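Long-range contacts in DNA damage response protein Rtt109, putative (Neosartorya fumigata, PDB 5ZB9), which probably transfers the acetyl group of acetyl-CoA to lysine side chains of histone H3, a step linked to nucleosome assembly and the DNA damage response: residues F139-N144 / R314-L319; T24-S29 / A448-V453; E46-F51 / T335-A340; K15-G20 / V109-L114; E181-S186 / T195-K200. One frame throughout, in Å; residues are numbered along the deposited sequence.

How the interactions relate
The contacts are spread around one large mixed sheet and its covering helices. Interactions 1, 2 and 3 all reach that sheet: interaction 2 on strand 22-35, interaction 3 at the start of its neighbour 50-61, and interaction 1 where strands 133-140 and 317-324 pair. Interaction 4 packs helix 9-16 and its exit against helix 111-127, which leads into strand 133-140. Interaction 5 lies farther out and is nested within the loop closed by interaction 1. Interaction 2 spans the most chain, bringing the late helix 439-457 onto the early strand 22-35, and interactions 2 and 4 alternate in sequence. Centres lie about 21 to 41 Å apart; interactions 1 and 4 sit nearest the CoA site.

Interaction 1 of 5, residues F139-N144 / R314-L319; sequences FARAQN and RLVGFL
Ala140 and Gly317 pair their backbones as an antiparallel hydrogen-bonded couple: Ala140 N donates to Gly317 O at 2.7 Å, and Gly317 N returns a bond to Ala140 O at 3.0 Å. Next to them Phe139 and Phe318 make the non-hydrogen-bonded pair, with CB of Phe139 lying 3.6 Å from CD1 of Phe318. Val316 joins on the same side of the sheet. Its CG2, anti to the backbone N, sits over one face of the Phe318 ring, toward the rim, and also meets CB of Phe139 at 4.0 Å.

Past the strand ends, side chains take over. The guanidinium of Arg141 stacks on that of Arg314, centres 4.7 Å apart and planes 15° from parallel. Arg314 NH2 meanwhile donates to Ala142 O at 2.7 Å, and that oxygen lies close to the guanidinium plane. One water joins Arg141 NE to Leu315 O; another joins Ala142 O to Arg314 NH1.

Asp162 organises the shell behind: OD1 takes the NE of Arg314 and the backbone N of Leu315, and OD2 takes Ala142 N. Its helix, 162-177, which carries Trp168 of the CoA site, also packs on Ala140 through Ile166 and Trp169. Two stacked cations would normally repel, so the carboxylate of Asp162 probably offsets part of that cost just beyond the end of the paired strands.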
# COMPACT_ATOMS: atom_id res chain seq x y z
N PHE A 139 6.07 -1.04 1.29
CA PHE A 139 7.39 -1.18 1.89
C PHE A 139 7.57 -0.05 2.89
O PHE A 139 7.09 1.06 2.66
CB PHE A 139 8.50 -1.22 0.84
CG PHE A 139 8.70 0.07 0.09
CD1 PHE A 139 8.06 0.28 -1.13
CD2 PHE A 139 9.55 1.06 0.58
CE1 PHE A 139 8.25 1.47 -1.84
CE2 PHE A 139 9.74 2.25 -0.13
CZ PHE A 139 9.10 2.45 -1.33
N ALA A 140 8.24 -0.32 3.99
CA ALA A 140 8.38 0.67 5.05
C ALA A 140 9.84 1.06 5.23
O ALA A 140 10.68 0.21 5.50
CB ALA A 140 7.82 0.14 6.36
N ARG A 141 10.12 2.35 5.07
CA ARG A 141 11.45 2.89 5.32
C ARG A 141 11.38 4.41 5.37
O ARG A 141 10.57 5.03 4.68
CB ARG A 141 12.44 2.45 4.24
CG ARG A 141 12.19 3.04 2.86
CD ARG A 141 13.13 2.43 1.83
NE ARG A 141 14.52 2.69 2.19
CZ ARG A 141 15.28 3.62 1.63
NH1 ARG A 141 14.78 4.39 0.67
NH2 ARG A 141 16.54 3.79 2.03
N ALA A 142 12.22 5.01 6.21
CA ALA A 142 12.34 6.47 6.25
C ALA A 142 13.02 6.96 4.98
O ALA A 142 14.03 6.39 4.56
CB ALA A 142 13.12 6.91 7.47
N GLN A 143 12.48 7.99 4.35
CA GLN A 143 13.03 8.43 3.07
C GLN A 143 12.55 9.80 2.68
O GLN A 143 11.80 10.44 3.40
CB GLN A 143 12.66 7.45 1.96
CG GLN A 143 11.20 7.49 1.60
CD GLN A 143 10.82 6.33 0.69
OE1 GLN A 143 9.74 5.74 0.84
NE2 GLN A 143 11.70 6.00 -0.26
N ASN A 144 13.00 10.24 1.50
CA ASN A 144 12.63 11.53 0.95
C ASN A 144 11.31 11.46 0.20
O ASN A 144 11.29 11.58 -1.03
CB ASN A 144 13.72 12.05 0.01
CG ASN A 144 15.13 11.79 0.53
OD1 ASN A 144 15.45 12.12 1.67
ND2 ASN A 144 15.96 11.18 -0.30
N ARG A 314 20.62 0.97 7.84
CA ARG A 314 19.31 1.15 7.22
C ARG A 314 18.50 -0.16 7.20
O ARG A 314 19.05 -1.24 7.05
CB ARG A 314 19.46 1.69 5.79
CG ARG A 314 20.15 3.04 5.69
CD ARG A 314 19.51 4.09 6.58
NE ARG A 314 18.07 4.19 6.39
CZ ARG A 314 17.47 5.00 5.52
NH1 ARG A 314 18.20 5.80 4.75
NH2 ARG A 314 16.15 5.01 5.42
N LEU A 315 17.18 -0.05 7.36
CA LEU A 315 16.31 -1.20 7.17
C LEU A 315 15.10 -0.82 6.32
O LEU A 315 14.71 0.34 6.27
CB LEU A 315 15.82 -1.76 8.52
CG LEU A 315 16.83 -2.39 9.47
CD1 LEU A 315 16.16 -2.76 10.79
CD2 LEU A 315 17.50 -3.61 8.84
N VAL A 316 14.54 -1.81 5.63
CA VAL A 316 13.24 -1.65 5.01
C VAL A 316 12.42 -2.89 5.31
O VAL A 316 12.94 -4.01 5.32
CB VAL A 316 13.34 -1.39 3.48
CG1 VAL A 316 14.42 -2.24 2.86
CG2 VAL A 316 12.02 -1.63 2.79
N GLY A 317 11.15 -2.70 5.62
CA GLY A 317 10.26 -3.83 5.82
C GLY A 317 9.30 -3.96 4.65
O GLY A 317 8.81 -2.96 4.12
N PHE A 318 9.03 -5.19 4.25
CA PHE A 318 8.06 -5.44 3.20
C PHE A 318 6.85 -6.14 3.79
O PHE A 318 6.98 -7.16 4.46
CB PHE A 318 8.68 -6.26 2.07
CG PHE A 318 9.90 -5.63 1.49
CD1 PHE A 318 9.80 -4.61 0.57
CD2 PHE A 318 11.17 -6.05 1.87
CE1 PHE A 318 10.92 -4.01 0.03
CE2 PHE A 318 12.30 -5.46 1.33
CZ PHE A 318 12.17 -4.44 0.41
N LEU A 319 5.68 -5.58 3.53
CA LEU A 319 4.46 -6.06 4.14
C LEU A 319 3.41 -6.50 3.11
O LEU A 319 3.14 -5.78 2.14
CB LEU A 319 3.90 -4.97 5.04
CG LEU A 319 2.74 -5.35 5.94
CD1 LEU A 319 3.23 -6.38 6.92
CD2 LEU A 319 2.27 -4.14 6.69
O HOH W 1 16.02 1.66 4.19
O HOH W 2 16.28 7.53 3.04

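Interaction 2 of 5, residues T24-S29 / A448-V453; sequences TIRHIS and AWAEKV
Strand 24-29 lays Arg26 and Ile28 against Trp449, Ala450 and Val453 of helix 448-453, the two segments running at 43° with their axes 11.1 Å apart at closest. This is helix-on-sheet packing, the layered arrangement of an alpha/beta fold: alternate strand residues face the helix, while His27 between them points the other way.

Ile28 meets Val453 at a slant, CG2 to CG1, at 3.7 Å. Its CD1 reaches CZ2 of Trp449 at a looser 4.3 Å. In Trp449 CG stands anti to the backbone N (chi1 -178°), and the end of the side chain comes nearer the strand than its start; within the helix CG2 of Val453 covers the centre of one ring face. Trp449 NE1 donates to Ala427 O of helix 421-432, a bond that restrains the rotation of the indole, and Ala58 of the neighbouring strand 50-61 also touches it.

Arg26 runs extended from CG to NE and slides past the indole in the opposite direction, CD coming to 4.0 Å from CZ3 of Trp449. The guanidinium ends nearly perpendicular to that ring, and its NH1 makes a salt bridge with Glu70. A water accepts weakly from Arg26 NE and donates to Ala450 O at 3.1 Å. Beneath the cation lies a methyl group: CB of Ala450 sits over the centre of one guanidinium face, 3.8 Å from CZ of Arg26.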
# COMPACT_ATOMS: atom_id res chain seq x y z
N THR A 24 -10.63 18.17 7.06
CA THR A 24 -11.21 18.24 5.72
C THR A 24 -10.48 17.24 4.84
O THR A 24 -9.25 17.13 4.92
CB THR A 24 -11.09 19.66 5.13
OG1 THR A 24 -11.79 20.58 5.97
CG2 THR A 24 -11.67 19.72 3.72
N ILE A 25 -11.21 16.51 4.01
CA ILE A 25 -10.59 15.52 3.15
C ILE A 25 -10.85 15.79 1.67
O ILE A 25 -11.93 16.23 1.27
CB ILE A 25 -11.06 14.09 3.49
CG1 ILE A 25 -12.58 13.97 3.35
CG2 ILE A 25 -10.63 13.72 4.88
CD1 ILE A 25 -13.07 12.56 3.37
N ARG A 26 -9.83 15.53 0.87
CA ARG A 26 -9.97 15.57 -0.57
C ARG A 26 -9.37 14.28 -1.13
O ARG A 26 -8.16 14.03 -1.04
CB ARG A 26 -9.30 16.81 -1.17
CG ARG A 26 -9.98 18.11 -0.72
CD ARG A 26 -9.27 19.37 -1.21
NE ARG A 26 -10.03 20.57 -0.85
CZ ARG A 26 -9.86 21.27 0.27
NH1 ARG A 26 -8.94 20.90 1.15
NH2 ARG A 26 -10.60 22.33 0.51
N HIS A 27 -10.24 13.45 -1.67
CA HIS A 27 -9.86 12.19 -2.24
C HIS A 27 -9.98 12.31 -3.76
O HIS A 27 -11.07 12.47 -4.29
CB HIS A 27 -10.76 11.09 -1.67
CG HIS A 27 -10.60 9.76 -2.34
ND1 HIS A 27 -11.56 8.77 -2.25
CD2 HIS A 27 -9.61 9.25 -3.12
CE1 HIS A 27 -11.16 7.71 -2.93
NE2 HIS A 27 -9.99 7.98 -3.47
N ILE A 28 -8.85 12.26 -4.46
CA ILE A 28 -8.94 12.29 -5.91
C ILE A 28 -8.44 10.97 -6.45
O ILE A 28 -7.58 10.34 -5.85
CB ILE A 28 -8.16 13.49 -6.52
CG1 ILE A 28 -6.67 13.36 -6.27
CG2 ILE A 28 -8.68 14.82 -5.96
CD1 ILE A 28 -5.88 14.46 -6.92
N SER A 29 -9.01 10.54 -7.56
CA SER A 29 -8.60 9.27 -8.15
C SER A 29 -8.58 9.36 -9.67
O SER A 29 -9.04 10.34 -10.25
CB SER A 29 -9.53 8.14 -7.70
OG SER A 29 -10.81 8.24 -8.30
N ALA A 448 -3.88 26.94 -2.51
CA ALA A 448 -3.51 26.88 -3.91
C ALA A 448 -3.80 25.52 -4.53
O ALA A 448 -4.37 25.43 -5.61
CB ALA A 448 -2.03 27.25 -4.08
N TRP A 449 -3.39 24.45 -3.84
CA TRP A 449 -3.62 23.10 -4.35
C TRP A 449 -5.12 22.76 -4.41
O TRP A 449 -5.58 22.11 -5.34
CB TRP A 449 -2.87 22.06 -3.51
CG TRP A 449 -3.04 20.65 -4.03
CD1 TRP A 449 -2.41 20.09 -5.10
CD2 TRP A 449 -3.89 19.63 -3.49
NE1 TRP A 449 -2.82 18.79 -5.27
CE2 TRP A 449 -3.73 18.48 -4.29
CE3 TRP A 449 -4.77 19.58 -2.40
CZ2 TRP A 449 -4.42 17.29 -4.05
CZ3 TRP A 449 -5.46 18.40 -2.16
CH2 TRP A 449 -5.28 17.27 -2.98
N ALA A 450 -5.86 23.23 -3.41
CA ALA A 450 -7.29 22.95 -3.32
C ALA A 450 -8.02 23.56 -4.51
O ALA A 450 -8.94 22.95 -5.07
CB ALA A 450 -7.87 23.49 -2.02
N GLU A 451 -7.60 24.76 -4.90
CA GLU A 451 -8.19 25.44 -6.04
C GLU A 451 -7.80 24.76 -7.35
O GLU A 451 -8.63 24.63 -8.25
CB GLU A 451 -7.77 26.91 -6.06
CG GLU A 451 -8.39 27.72 -4.95
CD GLU A 451 -7.78 29.10 -4.83
OE1 GLU A 451 -6.74 29.34 -5.48
OE2 GLU A 451 -8.34 29.94 -4.10
N LYS A 452 -6.54 24.34 -7.45
CA LYS A 452 -6.05 23.63 -8.62
C LYS A 452 -6.83 22.34 -8.85
O LYS A 452 -7.19 22.00 -9.98
CB LYS A 452 -4.57 23.32 -8.47
CG LYS A 452 -3.99 22.52 -9.61
CD LYS A 452 -3.95 23.34 -10.88
CE LYS A 452 -3.42 22.53 -12.04
NZ LYS A 452 -3.60 23.25 -13.33
N VAL A 453 -7.07 21.61 -7.76
CA VAL A 453 -7.84 20.38 -7.84
C VAL A 453 -9.25 20.68 -8.34
O VAL A 453 -9.74 20.02 -9.26
CB VAL A 453 -7.90 19.67 -6.48
CG1 VAL A 453 -8.87 18.51 -6.54
CG2 VAL A 453 -6.53 19.19 -6.09
O HOH W 3 -11.32 22.87 -3.08

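Interaction 3 of 5, residues E46-F51 / T335-A340; sequences EPESTF and TSSRVA
Glu48 reaches over to Ser337, whose OG donates to Glu48 OE1 at 2.8 Å and arrives from above the carboxylate plane. The same hydroxyl accepts from a water that also donates to Ser49 O at 2.7 Å. A second water bridges the two backbones, accepting from Ser49 N and donating to Ser337 O at 2.8 Å. Farther along, Glu46 N donates to Val339 O at 2.9 Å, a straight bond (165° at the hydrogen) nearly along the C=O axis.

The other carboxylate oxygen, OE2 of Glu48, has a long salt bridge to Arg338 NH1 at 3.9 Å. Arg338 has its strongest partners outside: NE pairs with Glu45, and NH1 with Asp246. Its aliphatic part still takes part in the contact, CG lying 3.5 Å from CG of Glu48.

Ser336 OG does two jobs. It lies over the centre of one face of the Arg338 guanidinium and accepts from the backbone N of Arg338 at 3.2 Å. On the other segment, Thr50 OG1 donates to Glu48 O. The whole is a solvated loop-to-loop contact at the approach to strand 50-61, with an ST turn at Ser336 shaping the second loop.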
# COMPACT_ATOMS: atom_id res chain seq x y z
N GLU A 46 3.07 -14.51 -22.09
CA GLU A 46 2.86 -13.07 -22.06
C GLU A 46 2.55 -12.62 -20.64
O GLU A 46 2.12 -13.43 -19.81
CB GLU A 46 1.73 -12.68 -23.02
CG GLU A 46 2.08 -12.81 -24.50
CD GLU A 46 3.26 -11.92 -24.90
OE1 GLU A 46 3.29 -10.74 -24.49
OE2 GLU A 46 4.16 -12.42 -25.62
N PRO A 47 2.80 -11.34 -20.33
CA PRO A 47 2.46 -10.78 -19.02
C PRO A 47 0.96 -10.78 -18.78
O PRO A 47 0.19 -10.72 -19.74
CB PRO A 47 2.99 -9.34 -19.10
CG PRO A 47 3.97 -9.35 -20.21
CD PRO A 47 3.49 -10.36 -21.19
N GLU A 48 0.54 -10.84 -17.52
CA GLU A 48 -0.88 -10.78 -17.21
C GLU A 48 -1.42 -9.40 -17.54
O GLU A 48 -0.76 -8.39 -17.28
CB GLU A 48 -1.15 -11.13 -15.75
CG GLU A 48 -0.70 -12.53 -15.39
CD GLU A 48 -1.36 -13.07 -14.14
OE1 GLU A 48 -2.32 -12.44 -13.66
OE2 GLU A 48 -0.91 -14.13 -13.64
N SER A 49 -2.60 -9.36 -18.13
CA SER A 49 -3.29 -8.11 -18.39
C SER A 49 -3.60 -7.41 -17.06
O SER A 49 -4.26 -7.99 -16.20
CB SER A 49 -4.57 -8.35 -19.18
OG SER A 49 -5.25 -7.13 -19.40
N THR A 50 -3.12 -6.19 -16.91
CA THR A 50 -3.19 -5.50 -15.62
C THR A 50 -3.67 -4.06 -15.78
O THR A 50 -3.24 -3.33 -16.67
CB THR A 50 -1.80 -5.51 -14.92
OG1 THR A 50 -1.31 -6.86 -14.84
CG2 THR A 50 -1.90 -4.94 -13.51
N PHE A 51 -4.57 -3.65 -14.89
CA PHE A 51 -5.02 -2.26 -14.88
C PHE A 51 -4.64 -1.62 -13.56
O PHE A 51 -4.55 -2.29 -12.54
CB PHE A 51 -6.53 -2.18 -15.11
CG PHE A 51 -6.95 -2.67 -16.47
CD1 PHE A 51 -7.17 -4.02 -16.70
CD2 PHE A 51 -7.12 -1.77 -17.52
CE1 PHE A 51 -7.54 -4.47 -17.96
CE2 PHE A 51 -7.49 -2.21 -18.78
CZ PHE A 51 -7.71 -3.57 -19.00
N THR A 335 -3.92 -18.68 -9.41
CA THR A 335 -4.04 -19.19 -10.77
C THR A 335 -3.58 -18.15 -11.80
O THR A 335 -3.65 -16.94 -11.55
CB THR A 335 -5.49 -19.66 -11.09
OG1 THR A 335 -6.39 -18.55 -11.02
CG2 THR A 335 -5.94 -20.73 -10.10
N SER A 336 -3.11 -18.63 -12.94
CA SER A 336 -2.54 -17.78 -13.99
C SER A 336 -3.59 -17.26 -14.98
O SER A 336 -4.50 -17.99 -15.38
CB SER A 336 -1.45 -18.57 -14.74
OG SER A 336 -0.92 -17.83 -15.83
N SER A 337 -3.46 -15.99 -15.38
CA SER A 337 -4.31 -15.41 -16.42
C SER A 337 -3.49 -15.13 -17.69
O SER A 337 -3.97 -14.47 -18.61
CB SER A 337 -4.99 -14.13 -15.92
OG SER A 337 -4.06 -13.07 -15.71
N ARG A 338 -2.26 -15.64 -17.72
CA ARG A 338 -1.36 -15.44 -18.85
C ARG A 338 -1.80 -16.21 -20.09
O ARG A 338 -2.44 -17.26 -19.99
CB ARG A 338 0.07 -15.86 -18.49
CG ARG A 338 0.70 -15.10 -17.33
CD ARG A 338 2.15 -15.50 -17.10
NE ARG A 338 2.30 -16.92 -16.77
CZ ARG A 338 2.21 -17.43 -15.54
NH1 ARG A 338 1.95 -16.64 -14.50
NH2 ARG A 338 2.37 -18.73 -15.35
N VAL A 339 -1.44 -15.68 -21.26
CA VAL A 339 -1.65 -16.38 -22.53
C VAL A 339 -0.29 -16.77 -23.12
O VAL A 339 0.71 -16.06 -22.92
CB VAL A 339 -2.44 -15.52 -23.54
CG1 VAL A 339 -2.97 -16.38 -24.67
CG2 VAL A 339 -3.58 -14.80 -22.83
N ALA A 340 -0.24 -17.90 -23.82
CA ALA A 340 1.01 -18.39 -24.40
C ALA A 340 1.35 -17.69 -25.71
O ALA A 340 0.49 -17.48 -26.56
CB ALA A 340 0.94 -19.90 -24.60
O HOH W 4 -5.32 -10.50 -16.03
O HOH W 5 -3.76 -11.80 -19.24

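Interaction 4 of 5, residues K15-G20 / V109-L114; sequences KVLPTG and VSLLRL
Leu114 faces Val16, Leu17 and Pro18 across the contact, and its side chain can be followed outward. CB lies at the edge of van der Waals range, 4.4 Å from CD2 of Leu17 and 4.5 Å from CG2 of Val16. From there CG leaves anti to the carbonyl carbon (chi1 -73°), and CD1 continues the chain in an extended line, anti to CA (chi2 179°). CD1 reaches the bend after helix 9-16: it lies 3.8 Å from the carbonyl oxygen Val16 O and 4.2 Å from CD of Pro18, with Leu114 and Pro18 reaching toward each other tip to tip.

One turn earlier in the helix, Leu111 uses a single methyl for two partners. Its CD2 meets CD2 of Leu17 at 3.7 Å, the two side chains crossing at about a right angle, and touches CD of Pro18 at 3.9 Å. Pro18 also slides past Val109 in the opposite direction, CG to CG2 at 3.9 Å. The side chains that meet are all apolar.

Ser110 is the N-cap of helix 111-127, its OG accepting a weak bond from Arg113 N. Leu112 and Arg113, which contact CoA in another crystal structure of this protein, though none is bound here, lie on other sides of this first turn. Arg113 packs on Trp168 and Arg171 of helix 162-177, so helix 111-127 stands between that helix and the 15-20 segment, which Asn470, near the end of the modelled chain, holds by backbone bonds.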
# COMPACT_ATOMS: atom_id res chain seq x y z
N LYS A 15 -16.39 7.97 11.87
CA LYS A 15 -16.65 6.97 12.89
C LYS A 15 -15.41 6.57 13.70
O LYS A 15 -15.54 6.12 14.84
CB LYS A 15 -17.25 5.71 12.26
CG LYS A 15 -18.63 5.87 11.67
CD LYS A 15 -19.20 4.49 11.39
CE LYS A 15 -20.43 4.53 10.52
NZ LYS A 15 -20.09 4.78 9.09
N VAL A 16 -14.22 6.72 13.13
CA VAL A 16 -13.01 6.30 13.84
C VAL A 16 -12.28 7.47 14.50
O VAL A 16 -11.52 7.27 15.45
CB VAL A 16 -12.01 5.55 12.91
CG1 VAL A 16 -12.72 4.42 12.18
CG2 VAL A 16 -11.34 6.49 11.92
N LEU A 17 -12.51 8.68 14.02
CA LEU A 17 -11.83 9.85 14.60
C LEU A 17 -12.46 10.21 15.93
O LEU A 17 -13.66 10.08 16.11
CB LEU A 17 -11.87 11.05 13.64
CG LEU A 17 -11.02 10.94 12.37
CD1 LEU A 17 -11.21 12.14 11.48
CD2 LEU A 17 -9.55 10.78 12.73
N PRO A 18 -11.64 10.66 16.89
CA PRO A 18 -12.17 11.07 18.19
C PRO A 18 -13.20 12.19 18.07
O PRO A 18 -13.06 13.08 17.23
CB PRO A 18 -10.93 11.56 18.94
CG PRO A 18 -9.80 10.83 18.30
CD PRO A 18 -10.16 10.68 16.86
N THR A 19 -14.23 12.12 18.91
CA THR A 19 -15.27 13.14 18.99
C THR A 19 -14.69 14.55 19.03
O THR A 19 -13.84 14.86 19.85
CB THR A 19 -16.14 12.92 20.23
OG1 THR A 19 -16.97 11.77 20.04
CG2 THR A 19 -17.02 14.14 20.50
N GLY A 20 -15.16 15.40 18.11
CA GLY A 20 -14.73 16.78 18.09
C GLY A 20 -13.51 17.05 17.24
O GLY A 20 -13.15 18.20 17.02
N VAL A 109 -4.01 9.69 20.38
CA VAL A 109 -3.93 8.62 19.39
C VAL A 109 -3.39 9.20 18.08
O VAL A 109 -3.68 10.35 17.75
CB VAL A 109 -5.31 7.96 19.14
CG1 VAL A 109 -5.71 7.09 20.33
CG2 VAL A 109 -6.37 9.01 18.84
N SER A 110 -2.59 8.43 17.36
CA SER A 110 -2.04 8.93 16.11
C SER A 110 -3.19 9.08 15.12
O SER A 110 -3.71 8.09 14.60
CB SER A 110 -0.95 7.99 15.54
OG SER A 110 -0.26 8.57 14.41
N LEU A 111 -3.61 10.32 14.91
CA LEU A 111 -4.59 10.62 13.89
C LEU A 111 -4.13 10.10 12.54
O LEU A 111 -4.93 9.59 11.76
CB LEU A 111 -4.85 12.13 13.80
CG LEU A 111 -5.65 12.70 14.96
CD1 LEU A 111 -5.83 14.21 14.78
CD2 LEU A 111 -6.99 11.98 15.06
N LEU A 112 -2.83 10.22 12.28
CA LEU A 112 -2.30 9.77 11.01
C LEU A 112 -2.46 8.25 10.86
O LEU A 112 -2.76 7.76 9.77
CB LEU A 112 -0.84 10.18 10.85
CG LEU A 112 -0.54 11.67 11.06
CD1 LEU A 112 0.84 12.02 10.52
CD2 LEU A 112 -1.60 12.55 10.41
N ARG A 113 -2.31 7.52 11.96
CA ARG A 113 -2.52 6.07 11.90
C ARG A 113 -3.98 5.77 11.62
O ARG A 113 -4.30 4.93 10.78
CB ARG A 113 -2.07 5.38 13.20
CG ARG A 113 -2.32 3.87 13.21
CD ARG A 113 -1.78 3.17 14.47
NE ARG A 113 -2.34 3.70 15.72
CZ ARG A 113 -3.60 3.52 16.12
NH1 ARG A 113 -4.46 2.83 15.37
NH2 ARG A 113 -4.01 4.05 17.26
N LEU A 114 -4.88 6.47 12.31
CA LEU A 114 -6.32 6.26 12.14
C LEU A 114 -6.77 6.56 10.72
O LEU A 114 -7.56 5.81 10.12
CB LEU A 114 -7.09 7.12 13.14
CG LEU A 114 -7.02 6.63 14.58
CD1 LEU A 114 -7.78 7.55 15.50
CD2 LEU A 114 -7.55 5.21 14.67

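Interaction 5 of 5, residues E181-S186 / T195-K200; sequences EPETGS and TQESAK
A loop-to-helix contact, held by Glu197 on Thr184 and by Lys200 on Glu181, lies at the edge of the fold between helix 162-177 and strand 202-208. Glu197 projects from helix 193-198 with its chain extended beyond CG. Its OE2 accepts from Thr184 OG1 at 2.8 Å through the syn lone pair, on the side of the other carboxylate oxygen. That second oxygen, OE1, comes over the backbone of Glu183, 3.6 Å from its CA.

The two carboxylates stay apart, Glu183 OE2 being 4.8 Å from Glu197 OE1. Glu183 turns to other donors: Thr204 bonds its OE1, while Ser202 and Asn324 bond its OE2. Such donors would be expected to stabilise its negative charge beside that of Glu197.

At the far end the contact is made by methylenes. CG of Glu181 rests 3.5 Å from CD of Lys200, the side chains passing at a slant. The lysine bends at its third and fourth torsions (52° and 58°), which folds NZ back to donate to Gln196 O at 2.8 Å. Backbone bonds from Glu181 to Ser201 and Ala203 continue beside this packing, making the arrangement a compact connection in which a short helix folds back on the loop that precedes it and leads into a sheet strand.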
# COMPACT_ATOMS: atom_id res chain seq x y z
N GLU A 181 -11.22 -13.54 9.34
CA GLU A 181 -11.04 -14.77 10.11
C GLU A 181 -9.59 -15.25 10.08
O GLU A 181 -8.89 -15.08 9.08
CB GLU A 181 -11.96 -15.86 9.57
CG GLU A 181 -13.42 -15.60 9.84
CD GLU A 181 -13.69 -15.33 11.30
OE1 GLU A 181 -13.49 -16.25 12.13
OE2 GLU A 181 -14.09 -14.19 11.63
N PRO A 182 -9.14 -15.84 11.19
CA PRO A 182 -7.80 -16.45 11.24
C PRO A 182 -7.66 -17.58 10.23
O PRO A 182 -8.65 -18.15 9.79
CB PRO A 182 -7.71 -17.00 12.67
CG PRO A 182 -8.68 -16.18 13.45
CD PRO A 182 -9.81 -15.87 12.50
N GLU A 183 -6.43 -17.89 9.85
CA GLU A 183 -6.16 -18.99 8.94
C GLU A 183 -5.17 -19.97 9.56
O GLU A 183 -4.48 -19.64 10.53
CB GLU A 183 -5.64 -18.46 7.60
CG GLU A 183 -6.55 -17.41 6.98
CD GLU A 183 -6.05 -16.90 5.63
OE1 GLU A 183 -4.87 -16.47 5.55
OE2 GLU A 183 -6.84 -16.93 4.65
N THR A 184 -5.09 -21.16 8.99
CA THR A 184 -4.35 -22.25 9.61
C THR A 184 -2.98 -22.50 8.98
O THR A 184 -2.07 -23.00 9.63
CB THR A 184 -5.15 -23.54 9.54
OG1 THR A 184 -5.81 -23.61 8.26
CG2 THR A 184 -6.20 -23.57 10.64
N GLY A 185 -2.84 -22.15 7.70
CA GLY A 185 -1.58 -22.37 7.02
C GLY A 185 -1.75 -22.90 5.61
O GLY A 185 -2.42 -23.91 5.39
N SER A 186 -1.14 -22.20 4.66
CA SER A 186 -1.23 -22.53 3.24
C SER A 186 -0.74 -23.95 2.96
O SER A 186 -1.54 -24.84 2.65
CB SER A 186 -0.44 -21.52 2.40
OG SER A 186 0.92 -21.44 2.80
N THR A 195 -13.51 -26.18 4.95
CA THR A 195 -14.91 -25.74 4.85
C THR A 195 -15.22 -24.60 5.84
O THR A 195 -16.10 -23.78 5.59
CB THR A 195 -15.90 -26.91 5.09
OG1 THR A 195 -15.38 -27.79 6.09
CG2 THR A 195 -16.12 -27.70 3.80
N GLN A 196 -14.49 -24.56 6.95
CA GLN A 196 -14.62 -23.49 7.92
C GLN A 196 -14.20 -22.14 7.34
O GLN A 196 -15.01 -21.22 7.23
CB GLN A 196 -13.79 -23.78 9.18
CG GLN A 196 -14.48 -24.64 10.23
CD GLN A 196 -13.79 -24.58 11.58
OE1 GLN A 196 -12.72 -23.98 11.72
NE2 GLN A 196 -14.41 -25.19 12.58
N GLU A 197 -12.92 -22.04 6.97
CA GLU A 197 -12.33 -20.79 6.51
C GLU A 197 -12.84 -20.35 5.14
O GLU A 197 -12.61 -19.21 4.73
CB GLU A 197 -10.81 -20.90 6.46
CG GLU A 197 -10.14 -21.06 7.82
CD GLU A 197 -8.68 -21.48 7.71
OE1 GLU A 197 -8.02 -21.12 6.71
OE2 GLU A 197 -8.21 -22.17 8.63
N SER A 198 -13.52 -21.25 4.42
CA SER A 198 -13.96 -20.94 3.06
C SER A 198 -15.25 -20.12 3.03
O SER A 198 -15.39 -19.21 2.21
CB SER A 198 -14.15 -22.23 2.25
OG SER A 198 -14.11 -21.97 0.85
N ALA A 199 -16.18 -20.42 3.94
CA ALA A 199 -17.46 -19.72 3.97
C ALA A 199 -17.33 -18.29 4.50
O ALA A 199 -18.27 -17.49 4.40
CB ALA A 199 -18.46 -20.50 4.82
N LYS A 200 -16.17 -17.96 5.06
CA LYS A 200 -15.93 -16.65 5.66
C LYS A 200 -14.72 -15.96 5.06
O LYS A 200 -13.82 -16.61 4.53
CB LYS A 200 -15.75 -16.80 7.18
CG LYS A 200 -14.88 -17.98 7.57
CD LYS A 200 -15.22 -18.49 8.97
CE LYS A 200 -16.72 -18.76 9.11
NZ LYS A 200 -17.22 -19.74 8.10